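Local coordinates for protein putative D-lactate dehydrogenase (Chlamydomonas reinhardtii, PDB 4ZGS) that probably reduces pyruvate to D-lactate with a nicotinamide cofactor, as a D-isomer specific 2-hydroxyacid dehydrogenase of the green-algal chloroplast, at residues Leu289-Tyr294 with Arg322-Tyr327. Numbering follows the deposited sequence.
With NAD (nicotinamide-adenine-dinucleotide), chain I.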
loop_
_atom_site.group_PDB
_atom_site.type_symbol
_atom_site.label_atom_id
_atom_site.label_comp_id
_atom_site.label_asym_id
_atom_site.label_seq_id
_atom_site.Cartn_x
_atom_site.Cartn_y
_atom_site.Cartn_z
ATOM N N LEU A 289 11.097 -14.822 -7.200
ATOM C CA LEU A 289 12.013 -13.994 -7.937
ATOM C C LEU A 289 12.290 -12.751 -7.133
ATOM O O LEU A 289 11.341 -12.029 -6.800
ATOM C CB LEU A 289 11.406 -13.655 -9.301
ATOM C CG LEU A 289 12.228 -12.953 -10.379
ATOM C CD1 LEU A 289 13.199 -13.920 -11.058
ATOM C CD2 LEU A 289 11.302 -12.252 -11.400
ATOM N N GLY A 290 13.550 -12.537 -6.744
ATOM C CA GLY A 290 13.983 -11.212 -6.335
ATOM C C GLY A 290 14.874 -10.618 -7.417
ATOM O O GLY A 290 15.764 -11.300 -7.913
ATOM N N LEU A 291 14.701 -9.322 -7.678
ATOM C CA LEU A 291 15.396 -8.553 -8.717
ATOM C C LEU A 291 15.699 -7.188 -8.161
ATOM O O LEU A 291 14.864 -6.621 -7.461
ATOM C CB LEU A 291 14.569 -8.375 -9.986
ATOM C CG LEU A 291 14.037 -9.591 -10.704
ATOM C CD1 LEU A 291 13.246 -9.113 -11.918
ATOM C CD2 LEU A 291 15.203 -10.493 -11.097
ATOM N N ASP A 292 16.929 -6.734 -8.355
ATOM C CA ASP A 292 17.312 -5.340 -8.187
ATOM C C ASP A 292 17.434 -4.696 -9.570
ATOM O O ASP A 292 17.710 -3.507 -9.692
ATOM C CB ASP A 292 18.638 -5.234 -7.425
ATOM C CG ASP A 292 18.925 -3.821 -6.938
ATOM O OD1 ASP A 292 17.987 -3.259 -6.328
ATOM O OD2 ASP A 292 20.064 -3.276 -7.172
ATOM N N VAL A 293 17.249 -5.503 -10.610
ATOM C CA VAL A 293 17.528 -5.089 -11.990
ATOM C C VAL A 293 16.585 -5.767 -13.002
ATOM O O VAL A 293 16.094 -6.877 -12.751
ATOM C CB VAL A 293 19.014 -5.411 -12.383
ATOM C CG1 VAL A 293 19.991 -4.556 -11.564
ATOM C CG2 VAL A 293 19.311 -6.919 -12.233
ATOM N N TYR A 294 16.346 -5.095 -14.126
ATOM C CA TYR A 294 15.428 -5.549 -15.184
ATOM C C TYR A 294 15.905 -5.106 -16.576
ATOM O O TYR A 294 16.438 -4.024 -16.709
ATOM C CB TYR A 294 14.029 -5.021 -14.902
ATOM C CG TYR A 294 13.006 -5.331 -15.957
ATOM C CD1 TYR A 294 12.339 -6.546 -15.982
ATOM C CD2 TYR A 294 12.705 -4.393 -16.940
ATOM C CE1 TYR A 294 11.391 -6.825 -16.953
ATOM C CE2 TYR A 294 11.765 -4.655 -17.917
ATOM C CZ TYR A 294 11.109 -5.877 -17.917
ATOM O OH TYR A 294 10.169 -6.140 -18.883
ATOM N N ARG A 322 5.280 -4.007 -15.397
ATOM C CA ARG A 322 4.161 -3.760 -14.470
ATOM C C ARG A 322 3.395 -5.064 -14.156
ATOM O O ARG A 322 2.930 -5.303 -13.027
ATOM C CB ARG A 322 3.215 -2.682 -15.053
ATOM C CG ARG A 322 3.866 -1.280 -15.287
ATOM C CD ARG A 322 4.407 -0.723 -13.963
ATOM N NE ARG A 322 3.333 -0.433 -13.012
ATOM C CZ ARG A 322 3.514 -0.167 -11.716
ATOM N NH1 ARG A 322 4.735 -0.168 -11.175
ATOM N NH2 ARG A 322 2.463 0.076 -10.948
ATOM N N THR A 323 3.286 -5.911 -15.166
ATOM C CA THR A 323 2.688 -7.216 -15.002
ATOM C C THR A 323 3.521 -8.061 -14.028
ATOM O O THR A 323 2.981 -8.697 -13.121
ATOM C CB THR A 323 2.554 -7.916 -16.377
ATOM O OG1 THR A 323 1.635 -7.174 -17.183
ATOM C CG2 THR A 323 2.047 -9.352 -16.244
ATOM N N LEU A 324 4.841 -8.045 -14.220
ATOM C CA LEU A 324 5.766 -8.813 -13.383
ATOM C C LEU A 324 5.639 -8.478 -11.890
ATOM O O LEU A 324 5.704 -9.365 -11.028
ATOM C CB LEU A 324 7.189 -8.569 -13.842
ATOM C CG LEU A 324 8.194 -9.413 -13.110
ATOM C CD1 LEU A 324 7.779 -10.885 -13.221
ATOM C CD2 LEU A 324 9.555 -9.164 -13.712
ATOM N N LEU A 325 5.451 -7.190 -11.611
ATOM C CA LEU A 325 5.234 -6.661 -10.266
ATOM C C LEU A 325 3.918 -7.157 -9.664
ATOM O O LEU A 325 3.643 -6.944 -8.488
ATOM C CB LEU A 325 5.255 -5.137 -10.314
ATOM C CG LEU A 325 6.552 -4.546 -10.865
ATOM C CD1 LEU A 325 6.405 -3.063 -11.042
ATOM C CD2 LEU A 325 7.734 -4.849 -9.905
ATOM N N SER A 326 3.074 -7.761 -10.489
ATOM C CA SER A 326 1.777 -8.259 -10.029
ATOM C C SER A 326 1.841 -9.555 -9.178
ATOM O O SER A 326 0.919 -9.867 -8.408
ATOM C CB SER A 326 0.873 -8.501 -11.219
ATOM O OG SER A 326 -0.394 -8.803 -10.734
ATOM N N TYR A 327 2.912 -10.321 -9.341
ATOM C CA TYR A 327 3.001 -11.617 -8.694
ATOM C C TYR A 327 3.366 -11.516 -7.216
ATOM O O TYR A 327 4.189 -10.687 -6.825
ATOM C CB TYR A 327 3.995 -12.484 -9.445
ATOM C CG TYR A 327 3.488 -12.839 -10.817
ATOM C CD1 TYR A 327 3.557 -11.931 -11.855
ATOM C CD2 TYR A 327 2.930 -14.090 -11.069
ATOM C CE1 TYR A 327 3.087 -12.257 -13.115
ATOM C CE2 TYR A 327 2.449 -14.425 -12.327
ATOM C CZ TYR A 327 2.539 -13.506 -13.344
ATOM O OH TYR A 327 2.085 -13.840 -14.596
HETATM P PA NAD I . 33.910 -8.998 -10.830
HETATM O O1A NAD I . 34.818 -8.868 -11.993
HETATM O O2A NAD I . 34.907 -9.238 -9.756
HETATM O O5B NAD I . 32.891 -10.224 -10.995
HETATM C C5B NAD I . 32.570 -10.777 -12.270
HETATM C C4B NAD I . 32.987 -12.211 -12.356
HETATM O O4B NAD I . 32.135 -12.957 -13.341
HETATM C C3B NAD I . 34.396 -12.352 -12.809
HETATM O O3B NAD I . 35.165 -13.191 -11.903
HETATM C C2B NAD I . 34.352 -12.992 -14.119
HETATM O O2B NAD I . 35.513 -13.849 -14.292
HETATM C C1B NAD I . 33.106 -13.790 -14.120
HETATM N N9A NAD I . 32.648 -14.137 -15.404
HETATM C C8A NAD I . 33.092 -13.609 -16.652
HETATM N N7A NAD I . 32.399 -14.227 -17.706
HETATM C C5A NAD I . 31.539 -15.137 -17.130
HETATM C C6A NAD I . 30.570 -16.078 -17.599
HETATM N N6A NAD I . 30.312 -16.235 -18.983
HETATM N N1A NAD I . 29.946 -16.769 -16.755
HETATM C C2A NAD I . 30.060 -16.747 -15.539
HETATM N N3A NAD I . 30.885 -15.962 -14.937
HETATM C C4A NAD I . 31.702 -15.084 -15.666
HETATM O O3 NAD I . 33.112 -7.636 -10.548
HETATM P PN NAD I . 32.084 -7.421 -9.340
HETATM O O1N NAD I . 32.546 -6.386 -8.384
HETATM O O2N NAD I . 32.000 -8.627 -8.483
HETATM O O5D NAD I . 30.641 -7.066 -9.927
HETATM C C5D NAD I . 30.440 -6.022 -10.886
HETATM C C4D NAD I . 29.008 -6.102 -11.262
HETATM O O4D NAD I . 28.158 -5.555 -10.181
HETATM C C3D NAD I . 28.672 -5.294 -12.441
HETATM O O3D NAD I . 29.055 -5.968 -13.669
HETATM C C2D NAD I . 27.220 -5.179 -12.326
HETATM O O2D NAD I . 26.611 -6.339 -12.944
HETATM C C1D NAD I . 26.911 -5.164 -10.873
HETATM N N1N NAD I . 26.471 -3.887 -10.466
HETATM C C2N NAD I . 25.311 -3.761 -9.666
HETATM C C3N NAD I . 24.861 -2.502 -9.273
HETATM C C7N NAD I . 23.607 -2.369 -8.414
HETATM O O7N NAD I . 22.679 -3.146 -8.557
HETATM N N7N NAD I . 23.496 -1.330 -7.454
HETATM C C4N NAD I . 25.566 -1.352 -9.675
HETATM C C5N NAD I . 26.720 -1.472 -10.476
HETATM C C6N NAD I . 27.171 -2.728 -10.867
#
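L324 meets L289, L291 and Y294 through its two methyl groups. Its CB points toward the 289-294 segment. CG lies anti to the backbone N (chi1 -175°), which brings the two methyls to the 289-294 segment. There the branches part. CD1 of L324 goes to CD2 of L289, 4.2 Å away. CD2 of L324 goes to CD1 of L291, at 4.1 Å. Both strand leucines cross L324 at about a right angle. The same CD2 of L324 also comes within 4.4 Å of CE1 of Y294, approaching the ring obliquely. The contact is apolar, buried and small, with 115 Å² covered on both sides together.

Just past the strand, D292 turns to the cofactor side, where its OD2 lies 3.0 Å from O7N of the NAD carboxamide. OD1 of D292 is hydrogen-bonded to OG1 of T333 and N of T336, and OD2 to N of A337. One residue before L324, OG1 of T323 is hydrogen-bonded to OG1 of T323 in a second subunit.

Strand 286-291 is an inner strand of the parallel Rossmann-type sheet, between 261-265 and 330-332. Helix 319-324 lays L324 over it, and L324 also touches V330 of strand 330-332 and L281 of helix 277-283.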